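Local coordinates for protein galactose-binding lectin (Arachis hypogaea, PDB 6VAW) that binds D-galactose and its derivatives as a homotetrameric legume lectin whose subunits each carry a calcium and a manganese ion, at residues K203-S207 and I220-F225; T67-M73 and G84-F88; N31-L37 and R215-R221; N19-D23 and D93-P97; G113-F117 and V142-D146. All coordinates share one frame; numbering follows the deposited sequence.

Interaction 1: K203-S207 and I220-F225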
# COMPACT_ATOMS: atom_id res chain seq x y z
N LYS A 203 -18.81 3.21 -11.85
CA LYS A 203 -18.85 3.06 -10.39
C LYS A 203 -18.93 1.55 -10.06
O LYS A 203 -19.55 0.77 -10.77
CB LYS A 203 -19.97 3.88 -9.71
CG LYS A 203 -19.48 5.32 -9.46
CD LYS A 203 -20.51 6.21 -8.83
CE LYS A 203 -20.05 7.64 -8.86
NZ LYS A 203 -21.03 8.55 -8.20
N PHE A 204 -18.22 1.17 -9.02
CA PHE A 204 -18.13 -0.19 -8.49
C PHE A 204 -18.92 -0.20 -7.20
O PHE A 204 -18.89 0.78 -6.47
CB PHE A 204 -16.65 -0.57 -8.23
CG PHE A 204 -15.82 -0.85 -9.47
CD1 PHE A 204 -15.23 0.19 -10.19
CD2 PHE A 204 -15.60 -2.15 -9.89
CE1 PHE A 204 -14.46 -0.07 -11.32
CE2 PHE A 204 -14.84 -2.41 -11.04
CZ PHE A 204 -14.23 -1.38 -11.72
N GLY A 205 -19.63 -1.28 -6.94
CA GLY A 205 -20.37 -1.34 -5.69
C GLY A 205 -20.99 -2.69 -5.47
O GLY A 205 -20.58 -3.66 -6.11
N PHE A 206 -21.91 -2.74 -4.49
CA PHE A 206 -22.68 -3.91 -4.11
C PHE A 206 -24.16 -3.55 -4.04
O PHE A 206 -24.50 -2.42 -3.69
CB PHE A 206 -22.22 -4.46 -2.76
CG PHE A 206 -20.78 -4.89 -2.71
CD1 PHE A 206 -20.42 -6.19 -3.03
CD2 PHE A 206 -19.77 -3.99 -2.37
CE1 PHE A 206 -19.09 -6.59 -2.99
CE2 PHE A 206 -18.43 -4.39 -2.32
CZ PHE A 206 -18.10 -5.69 -2.67
N SER A 207 -25.02 -4.51 -4.33
CA SER A 207 -26.46 -4.36 -4.27
C SER A 207 -27.07 -5.64 -3.76
O SER A 207 -26.52 -6.71 -4.01
CB SER A 207 -27.03 -4.02 -5.65
OG SER A 207 -28.43 -3.78 -5.60
N ILE A 220 -22.02 -6.53 4.07
CA ILE A 220 -20.72 -6.33 3.42
C ILE A 220 -19.78 -6.00 4.57
O ILE A 220 -20.03 -5.04 5.30
CB ILE A 220 -20.70 -5.28 2.28
CG1 ILE A 220 -21.81 -5.55 1.20
CG2 ILE A 220 -19.30 -5.16 1.66
CD1 ILE A 220 -21.69 -6.89 0.36
N ARG A 221 -18.77 -6.85 4.78
CA ARG A 221 -17.84 -6.74 5.90
C ARG A 221 -16.54 -5.98 5.59
O ARG A 221 -16.03 -5.27 6.45
CB ARG A 221 -17.51 -8.13 6.44
CG ARG A 221 -18.72 -8.85 7.03
CD ARG A 221 -18.41 -10.26 7.49
NE ARG A 221 -17.27 -10.32 8.41
CZ ARG A 221 -17.36 -10.26 9.74
NH1 ARG A 221 -18.54 -10.13 10.33
NH2 ARG A 221 -16.26 -10.32 10.49
N SER A 222 -15.98 -6.19 4.40
CA SER A 222 -14.73 -5.55 3.99
C SER A 222 -14.62 -5.51 2.48
O SER A 222 -15.30 -6.27 1.80
CB SER A 222 -13.52 -6.26 4.60
OG SER A 222 -13.39 -7.58 4.13
N TRP A 223 -13.79 -4.61 1.96
CA TRP A 223 -13.58 -4.46 0.53
C TRP A 223 -12.24 -3.77 0.23
O TRP A 223 -12.00 -2.68 0.73
CB TRP A 223 -14.74 -3.64 -0.06
CG TRP A 223 -14.75 -3.50 -1.55
CD1 TRP A 223 -14.17 -4.33 -2.48
CD2 TRP A 223 -15.45 -2.50 -2.30
NE1 TRP A 223 -14.45 -3.89 -3.75
CE2 TRP A 223 -15.26 -2.78 -3.67
CE3 TRP A 223 -16.26 -1.41 -1.94
CZ2 TRP A 223 -15.86 -2.02 -4.68
CZ3 TRP A 223 -16.80 -0.62 -2.94
CH2 TRP A 223 -16.58 -0.91 -4.29
N SER A 224 -11.39 -4.42 -0.58
CA SER A 224 -10.13 -3.85 -1.04
C SER A 224 -10.17 -3.87 -2.56
O SER A 224 -10.82 -4.73 -3.15
CB SER A 224 -8.93 -4.61 -0.47
OG SER A 224 -8.82 -5.91 -1.01
N PHE A 225 -9.52 -2.91 -3.20
CA PHE A 225 -9.58 -2.77 -4.65
C PHE A 225 -8.35 -2.08 -5.18
O PHE A 225 -7.88 -1.13 -4.58
CB PHE A 225 -10.84 -1.94 -5.02
CG PHE A 225 -11.06 -1.64 -6.48
CD1 PHE A 225 -10.47 -0.53 -7.08
CD2 PHE A 225 -11.89 -2.44 -7.25
CE1 PHE A 225 -10.71 -0.24 -8.42
CE2 PHE A 225 -12.09 -2.17 -8.60
CZ PHE A 225 -11.51 -1.06 -9.17
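Phe206 pushes one edge of its ring into the face of Trp223, and Phe225 does the same to Phe204, across the hydrophobic core of the legume lectin beta-sandwich. The strands 203-207 and 220-225 belong to the two opposed sheets and run nearly antiparallel, with no hydrogen bond between them. Phe206 CE2 stands over the centre of the indole, 3.5 Å from Trp223 CD2, with the ring planes at 76°, a T-shaped pair. The second pair is less upright, at 58°, with centroids of the Phe204 and Phe225 rings 4.7 Å apart. Trp223 has CG anti to its backbone N (chi1 -174°), which carries the indole into the interior between Phe204 and Phe206; its NE1 is hydrogen-bonded to Thr67 OG1. Ile220 lies over one face of Phe206 with CG2, while its CD1 meets Phe206 CD1 at 3.7 Å. Phe6 also packs against Trp223 and Phe225. Trp223 CH2 comes within 3.6 Å of the backbone oxygen of Phe204.

Interaction 2: T67-M73 and G84-F88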
# COMPACT_ATOMS: atom_id res chain seq x y z
N THR A 67 -9.70 -7.24 -6.91
CA THR A 67 -10.54 -6.79 -5.80
C THR A 67 -10.87 -7.97 -4.93
O THR A 67 -11.01 -9.08 -5.41
CB THR A 67 -11.80 -6.00 -6.27
OG1 THR A 67 -12.49 -5.45 -5.14
CG2 THR A 67 -12.78 -6.81 -7.13
N SER A 68 -10.92 -7.74 -3.62
CA SER A 68 -11.31 -8.74 -2.65
C SER A 68 -12.35 -8.15 -1.70
O SER A 68 -12.30 -6.95 -1.38
CB SER A 68 -10.10 -9.26 -1.89
OG SER A 68 -9.13 -9.82 -2.76
N PHE A 69 -13.31 -8.95 -1.30
CA PHE A 69 -14.34 -8.50 -0.36
C PHE A 69 -14.84 -9.69 0.42
O PHE A 69 -14.59 -10.84 0.05
CB PHE A 69 -15.51 -7.75 -1.08
CG PHE A 69 -16.16 -8.48 -2.23
CD1 PHE A 69 -17.20 -9.37 -2.01
CD2 PHE A 69 -15.71 -8.30 -3.54
CE1 PHE A 69 -17.82 -10.03 -3.08
CE2 PHE A 69 -16.30 -8.99 -4.60
CZ PHE A 69 -17.37 -9.83 -4.36
N SER A 70 -15.50 -9.40 1.56
CA SER A 70 -16.12 -10.40 2.39
C SER A 70 -17.54 -9.99 2.72
O SER A 70 -17.83 -8.81 2.94
CB SER A 70 -15.32 -10.68 3.65
OG SER A 70 -15.17 -9.53 4.47
N PHE A 71 -18.42 -10.97 2.71
CA PHE A 71 -19.82 -10.73 3.02
C PHE A 71 -20.37 -11.84 3.88
O PHE A 71 -19.71 -12.87 4.08
CB PHE A 71 -20.65 -10.58 1.72
CG PHE A 71 -20.80 -11.82 0.86
CD1 PHE A 71 -21.72 -12.82 1.19
CD2 PHE A 71 -20.07 -11.96 -0.32
CE1 PHE A 71 -21.85 -13.96 0.40
CE2 PHE A 71 -20.21 -13.10 -1.12
CZ PHE A 71 -21.10 -14.09 -0.76
N GLU A 72 -21.61 -11.63 4.34
CA GLU A 72 -22.34 -12.60 5.13
C GLU A 72 -23.82 -12.48 4.83
O GLU A 72 -24.36 -11.38 4.78
CB GLU A 72 -22.04 -12.38 6.63
CG GLU A 72 -22.64 -13.42 7.56
CD GLU A 72 -22.70 -12.99 9.02
OE1 GLU A 72 -21.69 -12.47 9.54
OE2 GLU A 72 -23.77 -13.19 9.65
N MET A 73 -24.47 -13.63 4.60
CA MET A 73 -25.92 -13.67 4.48
C MET A 73 -26.43 -14.53 5.63
O MET A 73 -25.87 -15.60 5.91
CB MET A 73 -26.37 -14.17 3.11
CG MET A 73 -26.22 -13.10 2.05
SD MET A 73 -26.76 -13.62 0.42
CE MET A 73 -25.35 -14.63 -0.12
N GLY A 84 -30.18 -12.34 -2.32
CA GLY A 84 -28.74 -12.40 -2.55
C GLY A 84 -28.09 -11.06 -2.74
O GLY A 84 -28.74 -10.01 -2.58
N ILE A 85 -26.78 -11.09 -3.07
CA ILE A 85 -25.94 -9.92 -3.25
C ILE A 85 -25.31 -9.95 -4.64
O ILE A 85 -24.93 -11.04 -5.10
CB ILE A 85 -24.81 -9.90 -2.15
CG1 ILE A 85 -25.40 -9.82 -0.70
CG2 ILE A 85 -23.79 -8.76 -2.38
CD1 ILE A 85 -24.33 -10.08 0.43
N ILE A 86 -25.12 -8.78 -5.27
CA ILE A 86 -24.38 -8.69 -6.53
C ILE A 86 -23.26 -7.63 -6.38
O ILE A 86 -23.49 -6.53 -5.86
CB ILE A 86 -25.27 -8.43 -7.78
CG1 ILE A 86 -24.41 -8.51 -9.11
CG2 ILE A 86 -26.13 -7.13 -7.68
CD1 ILE A 86 -25.20 -8.34 -10.43
N PHE A 87 -22.04 -8.01 -6.77
CA PHE A 87 -20.90 -7.10 -6.88
C PHE A 87 -21.00 -6.57 -8.30
O PHE A 87 -20.97 -7.37 -9.24
CB PHE A 87 -19.56 -7.81 -6.60
CG PHE A 87 -18.38 -7.01 -7.09
CD1 PHE A 87 -18.04 -5.81 -6.48
CD2 PHE A 87 -17.62 -7.45 -8.16
CE1 PHE A 87 -16.93 -5.07 -6.93
CE2 PHE A 87 -16.51 -6.71 -8.61
CZ PHE A 87 -16.18 -5.53 -8.00
N PHE A 88 -21.20 -5.25 -8.48
CA PHE A 88 -21.45 -4.79 -9.84
C PHE A 88 -20.64 -3.55 -10.21
O PHE A 88 -20.07 -2.86 -9.37
CB PHE A 88 -22.96 -4.56 -10.07
CG PHE A 88 -23.53 -3.33 -9.37
CD1 PHE A 88 -23.76 -3.34 -8.00
CD2 PHE A 88 -23.84 -2.18 -10.08
CE1 PHE A 88 -24.24 -2.19 -7.34
CE2 PHE A 88 -24.37 -1.05 -9.43
CZ PHE A 88 -24.57 -1.06 -8.06
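Phe87 meets Phe69 with its inner atoms and Thr67 with its tip. Its CB lies 3.7 Å from Phe69 CZ, and its CG is 3.8 Å from Phe69 CE2, which sits over one face of the Phe87 ring, offset toward the rim. CD1 and CD2 each remain near the same Phe69 CE2 atom, and farther out Phe87 CE2 and then CZ turn to the methyl of Thr67, with Phe87 CZ 3.7 Å from Thr67 CG2. The two ring planes are inclined by 34°, neither a parallel stack nor a T. Phe87 CG is anti to the backbone N (chi1 163°), which extends the ring across the gap between the sheets. That gap is the core of the legume lectin beta-sandwich: strand 64-74 comes from one sheet and strand 84-91 from the other, and Phe206 packs against both phenylalanines. Toward the metal-binding end, Ile85 CD1 touches both Phe71 and Met73, 3.9 Å from Phe71 CD1 and from Met73 CG. Met73 bends at its last torsion (chi3 -78°), and its sulfur SD rests 3.8 Å from Gly84 CA. Gly84 lies near the bound calcium ion, and its backbone N is hydrogen-bonded to His218 NE2.

Interaction 3: N31-L37 and R215-R221; sequences NIQLTNL and RQIHLIR
Ile32 and Ile220 form a hydrogen-bonded antiparallel pair, exchanging two backbone bonds: Ile32 N to Ile220 O at 3.0 Å and Ile220 N to Ile32 O at 2.8 Å. Leu34 N continues the ladder by donating to His218 O, almost straight (166° at the hydrogen). These bonds add the short strand 32-33 to strand 217-229 of the legume lectin beta-sandwich. Beyond Leu34 regular pairing stops, and side chains and water take over. Thr35 OG1 lies at the edge of the imidazole, near its plane, sharing a hydrogen bond of 3.0 Å with His218 ND1. It also meets two waters: one accepts from Gln216 N, while the other accepts from His218 N and donates to Thr35 O. The second imidazole nitrogen, His218 NE2, is hydrogen-bonded to Gly84 N, close to the calcium site. At the outer end Arg215, extended from CG to NE, delivers NH1 to Leu37 O at 2.9 Å, while its NE bonds to Ser211 O of the ligand pocket. At the other end a third water accepts from Asn31 ND2 and donates to Arg221 O. Leu34 CD1 adds apolar packing, 3.8 Å from Ile220 CG1. With both imidazole nitrogens engaged, NE2 accepting from Gly84 N and ND1 paired with Thr35 OG1, the rotation of the His218 ring would be fixed.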
# COMPACT_ATOMS: atom_id res chain seq x y z
N ASN A 31 -20.10 -3.07 9.83
CA ASN A 31 -20.64 -3.78 8.67
C ASN A 31 -21.71 -2.96 7.98
O ASN A 31 -22.43 -2.20 8.64
CB ASN A 31 -21.27 -5.13 9.08
CG ASN A 31 -20.35 -6.21 9.62
OD1 ASN A 31 -20.81 -7.27 10.03
ND2 ASN A 31 -19.06 -6.00 9.63
N ILE A 32 -21.83 -3.14 6.67
CA ILE A 32 -22.88 -2.53 5.87
C ILE A 32 -23.99 -3.55 5.76
O ILE A 32 -23.73 -4.69 5.36
CB ILE A 32 -22.36 -2.08 4.48
CG1 ILE A 32 -21.57 -0.75 4.59
CG2 ILE A 32 -23.50 -1.94 3.48
CD1 ILE A 32 -20.99 -0.24 3.26
N GLN A 33 -25.22 -3.15 6.11
CA GLN A 33 -26.43 -3.98 5.95
C GLN A 33 -27.19 -3.40 4.76
O GLN A 33 -27.58 -2.23 4.81
CB GLN A 33 -27.27 -4.00 7.24
CG GLN A 33 -28.44 -4.96 7.10
CD GLN A 33 -29.30 -5.05 8.33
OE1 GLN A 33 -30.53 -4.90 8.26
NE2 GLN A 33 -28.68 -5.37 9.48
N LEU A 34 -27.35 -4.18 3.68
CA LEU A 34 -27.93 -3.62 2.47
C LEU A 34 -29.43 -3.54 2.43
O LEU A 34 -29.94 -2.57 1.88
CB LEU A 34 -27.46 -4.37 1.24
CG LEU A 34 -25.97 -4.15 0.86
CD1 LEU A 34 -25.45 -5.26 -0.02
CD2 LEU A 34 -25.75 -2.78 0.19
N THR A 35 -30.15 -4.53 2.96
CA THR A 35 -31.62 -4.47 2.91
C THR A 35 -32.26 -4.22 4.29
O THR A 35 -31.66 -4.46 5.33
CB THR A 35 -32.20 -5.73 2.27
OG1 THR A 35 -31.78 -6.88 3.00
CG2 THR A 35 -31.83 -5.86 0.80
N ASN A 36 -33.51 -3.70 4.26
CA ASN A 36 -34.30 -3.42 5.46
C ASN A 36 -35.27 -4.60 5.61
O ASN A 36 -36.10 -4.83 4.74
CB ASN A 36 -35.01 -2.08 5.33
CG ASN A 36 -35.87 -1.70 6.51
OD1 ASN A 36 -36.57 -2.52 7.13
ND2 ASN A 36 -35.88 -0.41 6.81
N LEU A 37 -35.13 -5.35 6.71
CA LEU A 37 -35.90 -6.57 7.00
C LEU A 37 -37.42 -6.33 7.19
O LEU A 37 -38.18 -7.31 7.11
CB LEU A 37 -35.36 -7.23 8.29
CG LEU A 37 -34.03 -8.07 8.25
CD1 LEU A 37 -33.49 -8.33 6.82
CD2 LEU A 37 -32.99 -7.51 9.17
N ARG A 215 -36.70 -12.40 2.34
CA ARG A 215 -35.85 -11.44 3.05
C ARG A 215 -34.79 -12.17 3.84
O ARG A 215 -35.03 -13.28 4.34
CB ARG A 215 -36.68 -10.55 4.03
CG ARG A 215 -38.03 -10.10 3.50
CD ARG A 215 -38.65 -9.00 4.32
NE ARG A 215 -39.98 -8.70 3.78
CZ ARG A 215 -40.95 -8.13 4.49
NH1 ARG A 215 -40.75 -7.82 5.76
NH2 ARG A 215 -42.13 -7.90 3.94
N GLN A 216 -33.64 -11.54 4.00
CA GLN A 216 -32.55 -12.07 4.81
C GLN A 216 -31.58 -10.95 5.11
O GLN A 216 -31.62 -9.90 4.46
CB GLN A 216 -31.87 -13.27 4.10
CG GLN A 216 -30.97 -12.86 2.93
CD GLN A 216 -30.55 -14.03 2.07
OE1 GLN A 216 -30.34 -15.16 2.55
NE2 GLN A 216 -30.37 -13.75 0.78
N ILE A 217 -30.68 -11.16 6.08
CA ILE A 217 -29.65 -10.19 6.41
C ILE A 217 -28.56 -10.28 5.30
O ILE A 217 -28.10 -11.39 5.03
CB ILE A 217 -29.07 -10.50 7.82
CG1 ILE A 217 -30.14 -10.28 8.93
CG2 ILE A 217 -27.84 -9.65 8.10
CD1 ILE A 217 -29.95 -11.19 10.14
N HIS A 218 -28.23 -9.15 4.64
CA HIS A 218 -27.17 -9.07 3.60
C HIS A 218 -26.11 -8.10 4.10
O HIS A 218 -26.40 -6.89 4.19
CB HIS A 218 -27.71 -8.60 2.23
CG HIS A 218 -28.80 -9.41 1.61
ND1 HIS A 218 -30.13 -8.98 1.67
CD2 HIS A 218 -28.74 -10.50 0.81
CE1 HIS A 218 -30.82 -9.86 0.97
NE2 HIS A 218 -30.03 -10.79 0.42
N LEU A 219 -24.95 -8.61 4.51
CA LEU A 219 -23.87 -7.78 5.07
C LEU A 219 -22.61 -7.72 4.22
O LEU A 219 -22.16 -8.75 3.75
CB LEU A 219 -23.45 -8.30 6.46
CG LEU A 219 -24.53 -8.33 7.54
CD1 LEU A 219 -24.06 -9.15 8.73
CD2 LEU A 219 -24.92 -6.93 7.97
N ILE A 220 -22.02 -6.53 4.07
CA ILE A 220 -20.72 -6.33 3.42
C ILE A 220 -19.78 -6.00 4.57
O ILE A 220 -20.03 -5.04 5.30
CB ILE A 220 -20.70 -5.28 2.28
CG1 ILE A 220 -21.81 -5.55 1.20
CG2 ILE A 220 -19.30 -5.16 1.66
CD1 ILE A 220 -21.69 -6.89 0.36
N ARG A 221 -18.77 -6.85 4.78
CA ARG A 221 -17.84 -6.74 5.90
C ARG A 221 -16.54 -5.98 5.59
O ARG A 221 -16.03 -5.27 6.45
CB ARG A 221 -17.51 -8.13 6.44
CG ARG A 221 -18.72 -8.85 7.03
CD ARG A 221 -18.41 -10.26 7.49
NE ARG A 221 -17.27 -10.32 8.41
CZ ARG A 221 -17.36 -10.26 9.74
NH1 ARG A 221 -18.54 -10.13 10.33
NH2 ARG A 221 -16.26 -10.32 10.49
O HOH W 1 -17.15 -4.30 8.69
O HOH W 2 -33.83 -8.71 2.49
O HOH W 3 -30.18 -7.00 5.14

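Interaction 4: N19-D23 and D93-P97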
# COMPACT_ATOMS: atom_id res chain seq x y z
N ASN A 19 -21.05 6.03 -1.42
CA ASN A 19 -22.39 6.52 -1.78
C ASN A 19 -23.39 5.46 -1.37
O ASN A 19 -23.24 4.31 -1.79
CB ASN A 19 -22.54 6.80 -3.28
CG ASN A 19 -21.79 7.97 -3.88
OD1 ASN A 19 -21.44 7.94 -5.07
ND2 ASN A 19 -21.54 9.03 -3.12
N PHE A 20 -24.36 5.81 -0.54
CA PHE A 20 -25.40 4.90 -0.07
C PHE A 20 -26.69 5.14 -0.87
O PHE A 20 -27.11 6.28 -1.05
CB PHE A 20 -25.64 5.09 1.45
CG PHE A 20 -24.43 4.79 2.30
CD1 PHE A 20 -24.13 3.48 2.69
CD2 PHE A 20 -23.58 5.81 2.72
CE1 PHE A 20 -23.00 3.21 3.47
CE2 PHE A 20 -22.44 5.53 3.50
CZ PHE A 20 -22.18 4.24 3.89
N GLN A 21 -27.29 4.07 -1.36
CA GLN A 21 -28.51 4.13 -2.15
C GLN A 21 -29.58 3.22 -1.58
O GLN A 21 -29.30 2.06 -1.28
CB GLN A 21 -28.25 3.75 -3.63
CG GLN A 21 -27.22 4.62 -4.35
CD GLN A 21 -27.19 4.38 -5.85
OE1 GLN A 21 -27.40 3.27 -6.35
NE2 GLN A 21 -26.85 5.42 -6.59
N GLY A 22 -30.78 3.74 -1.43
CA GLY A 22 -31.88 2.95 -0.91
C GLY A 22 -31.81 2.63 0.57
O GLY A 22 -31.44 3.48 1.37
N ASP A 23 -32.13 1.38 0.91
CA ASP A 23 -32.35 0.91 2.29
C ASP A 23 -31.08 0.53 3.09
O ASP A 23 -31.21 -0.02 4.19
CB ASP A 23 -33.33 -0.28 2.26
CG ASP A 23 -34.69 0.07 1.65
OD1 ASP A 23 -35.14 1.23 1.80
OD2 ASP A 23 -35.29 -0.81 1.00
N ASP A 93 -23.60 7.38 -13.31
CA ASP A 93 -24.89 7.95 -12.89
C ASP A 93 -25.90 6.86 -12.43
O ASP A 93 -27.10 7.15 -12.31
CB ASP A 93 -25.50 8.77 -14.04
CG ASP A 93 -26.02 7.95 -15.21
OD1 ASP A 93 -25.38 6.91 -15.56
OD2 ASP A 93 -27.06 8.33 -15.79
N THR A 94 -25.42 5.63 -12.18
CA THR A 94 -26.26 4.50 -11.80
C THR A 94 -27.10 4.77 -10.54
O THR A 94 -26.62 5.28 -9.53
CB THR A 94 -25.47 3.18 -11.69
OG1 THR A 94 -26.39 2.11 -11.56
CG2 THR A 94 -24.46 3.14 -10.52
N GLN A 95 -28.38 4.40 -10.64
CA GLN A 95 -29.36 4.52 -9.57
C GLN A 95 -30.18 3.24 -9.48
O GLN A 95 -30.28 2.52 -10.47
CB GLN A 95 -30.30 5.73 -9.81
CG GLN A 95 -29.65 7.13 -9.73
CD GLN A 95 -29.17 7.55 -8.35
OE1 GLN A 95 -28.09 8.11 -8.20
NE2 GLN A 95 -29.97 7.32 -7.32
N ILE A 96 -30.80 2.97 -8.32
CA ILE A 96 -31.74 1.85 -8.21
C ILE A 96 -32.80 2.03 -9.32
O ILE A 96 -33.30 3.14 -9.47
CB ILE A 96 -32.38 1.76 -6.79
CG1 ILE A 96 -31.31 1.48 -5.72
CG2 ILE A 96 -33.50 0.69 -6.75
CD1 ILE A 96 -31.77 1.68 -4.26
N PRO A 97 -33.10 1.00 -10.15
CA PRO A 97 -34.10 1.18 -11.21
C PRO A 97 -35.44 1.71 -10.66
O PRO A 97 -35.88 1.27 -9.60
CB PRO A 97 -34.25 -0.23 -11.79
CG PRO A 97 -32.96 -0.89 -11.50
CD PRO A 97 -32.56 -0.38 -10.16
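Gln21 reaches across to the loop 93-97 and donates from NE2 to Thr94 O, a bond of 3.0 Å that is almost straight at the hydrogen (175°). The acceptor lies in the plane of the Gln21 amide, and the donor is tilted only 17° from the Thr94 carbonyl plane. This is the close-fitting part: Gln21 is buried, extended beyond CG, and its other amide atom, OE1, accepts from Arg45 NE, so both ends of the flat group are held. Arg45 also bonds through NH2 to Thr94 OG1, bridging the two segments from the neighbouring strand. Ile96 completes the fit, its CD1 packing on the Gly22 backbone, 3.6 Å from Gly22 CA, and beside Gln21 CB. Strand 18-22 is an outermost strand, within this chain, of the seven-stranded sheet in the legume lectin sandwich, and the loop following strand 84-91 passes alongside it. The solvent side is looser. Gln95, exposed and bent at chi2 (-67°), brings OE1 to 3.4 Å from Gln21 NE2, at an angle too poor for a hydrogen bond.

Interaction 5: G113-F117 and V142-D146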
# COMPACT_ATOMS: atom_id res chain seq x y z
N GLY A 113 -35.56 -8.23 -16.18
CA GLY A 113 -34.21 -8.64 -15.80
C GLY A 113 -33.08 -7.97 -16.54
O GLY A 113 -31.93 -8.39 -16.41
N ALA A 114 -33.38 -6.88 -17.27
CA ALA A 114 -32.41 -6.12 -18.05
C ALA A 114 -31.96 -4.87 -17.32
O ALA A 114 -32.75 -4.22 -16.62
CB ALA A 114 -33.01 -5.74 -19.40
N GLY A 115 -30.69 -4.52 -17.50
CA GLY A 115 -30.10 -3.33 -16.90
C GLY A 115 -28.80 -2.99 -17.60
O GLY A 115 -28.44 -3.65 -18.57
N HIS A 116 -28.11 -1.96 -17.12
CA HIS A 116 -26.83 -1.57 -17.69
C HIS A 116 -25.77 -1.76 -16.59
O HIS A 116 -25.60 -0.90 -15.74
CB HIS A 116 -26.88 -0.12 -18.21
CG HIS A 116 -25.73 0.24 -19.10
ND1 HIS A 116 -25.59 1.52 -19.61
CD2 HIS A 116 -24.71 -0.53 -19.56
CE1 HIS A 116 -24.49 1.50 -20.34
NE2 HIS A 116 -23.94 0.29 -20.36
N PHE A 117 -25.13 -2.95 -16.59
CA PHE A 117 -24.16 -3.31 -15.55
C PHE A 117 -23.42 -4.58 -15.94
O PHE A 117 -23.87 -5.33 -16.79
CB PHE A 117 -24.88 -3.53 -14.17
CG PHE A 117 -25.83 -4.70 -14.18
CD1 PHE A 117 -27.14 -4.56 -14.66
CD2 PHE A 117 -25.43 -5.96 -13.73
CE1 PHE A 117 -28.01 -5.67 -14.72
CE2 PHE A 117 -26.30 -7.06 -13.77
CZ PHE A 117 -27.58 -6.91 -14.28
N VAL A 142 -24.13 -9.89 -17.45
CA VAL A 142 -23.81 -8.86 -18.43
C VAL A 142 -25.13 -8.26 -18.92
O VAL A 142 -25.80 -8.83 -19.78
CB VAL A 142 -22.91 -9.37 -19.61
CG1 VAL A 142 -22.58 -8.23 -20.57
CG2 VAL A 142 -21.62 -10.02 -19.09
N ASN A 143 -25.50 -7.11 -18.31
CA ASN A 143 -26.71 -6.33 -18.62
C ASN A 143 -28.01 -7.12 -18.36
O ASN A 143 -29.07 -6.73 -18.83
CB ASN A 143 -26.68 -5.82 -20.07
CG ASN A 143 -25.57 -4.82 -20.34
OD1 ASN A 143 -25.19 -4.03 -19.48
ND2 ASN A 143 -25.03 -4.85 -21.54
N SER A 144 -27.92 -8.21 -17.58
CA SER A 144 -29.07 -9.05 -17.28
C SER A 144 -28.81 -9.94 -16.07
O SER A 144 -27.69 -10.42 -15.88
CB SER A 144 -29.42 -9.93 -18.49
OG SER A 144 -30.55 -10.76 -18.23
N VAL A 145 -29.87 -10.19 -15.29
CA VAL A 145 -29.83 -11.13 -14.17
C VAL A 145 -30.12 -12.56 -14.70
O VAL A 145 -30.21 -13.51 -13.92
CB VAL A 145 -30.71 -10.75 -12.94
CG1 VAL A 145 -30.15 -9.51 -12.23
CG2 VAL A 145 -32.17 -10.54 -13.33
N ASP A 146 -30.25 -12.71 -16.05
CA ASP A 146 -30.25 -14.00 -16.73
C ASP A 146 -28.75 -14.20 -17.07
O ASP A 146 -28.27 -13.70 -18.09
CB ASP A 146 -31.16 -14.04 -17.97
CG ASP A 146 -31.32 -15.43 -18.60
OD1 ASP A 146 -30.40 -16.27 -18.44
OD2 ASP A 146 -32.37 -15.67 -19.25
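Asn143 is bonded to Phe117 through both backbone and side chain: its N donates to Phe117 O at 2.9 Å, and its OD1 accepts from Phe117 N at 3.1 Å. The latter donor lies in the plane of the Asn143 side-chain carbonyl, and CG anti to the carbonyl carbon (chi1 -65°) brings the amide beside that backbone N-H. Two further backbone bonds follow, Val145 N to Gly113 O and Gly115 N to Asn143 O, each 3.0 Å long; in the second the donor stands well above the carbonyl plane. Between them Ala114 and Ser144 form a non-hydrogen-bonded antiparallel pair, and Ser144 OG accepts from Asp146 N in an ST turn. Outside this polar ladder, Phe117 turns one face to Asn143 CA and its edge to Val145 N, while Phe117 CZ lies 3.6 Å from Ser144 N. Val145 CG1 lies 4.2 Å from Phe117 CZ, and Val145 CG2 packs 3.7 Å from Gly113 CA. Both segments turn corners here, at His116 and at Val142-Asn143. Their short antiparallel pairing lies beside the paired manganese and calcium site characteristic of legume lectins, where the side chain of Val145 comes within about 6 Å of the manganese ion.

From the N terminus, segment 19-23 opens interaction 4 and segment 31-37 opens interaction 3. Interaction 4 closes at the loop 93-97, whereas interaction 3 waits until 215-221, so the two cross. Interaction 2, joining 67-73 to 84-88, lies within both of these loops. Interaction 5 then closes 113-117 on 142-146, in series with interactions 2 and 4 but enclosed by interaction 3. Interaction 1 comes last; its segments alternate with those of interaction 3, and both use strand 217-229. Interactions 1 and 2 bridge the two sheets; interaction 3 pairs strand 32-33 with 217-229 in one, interaction 4 fastens a loop to the other's edge strand, and interaction 5 pairs corners beside strands 117-123 and 137-141.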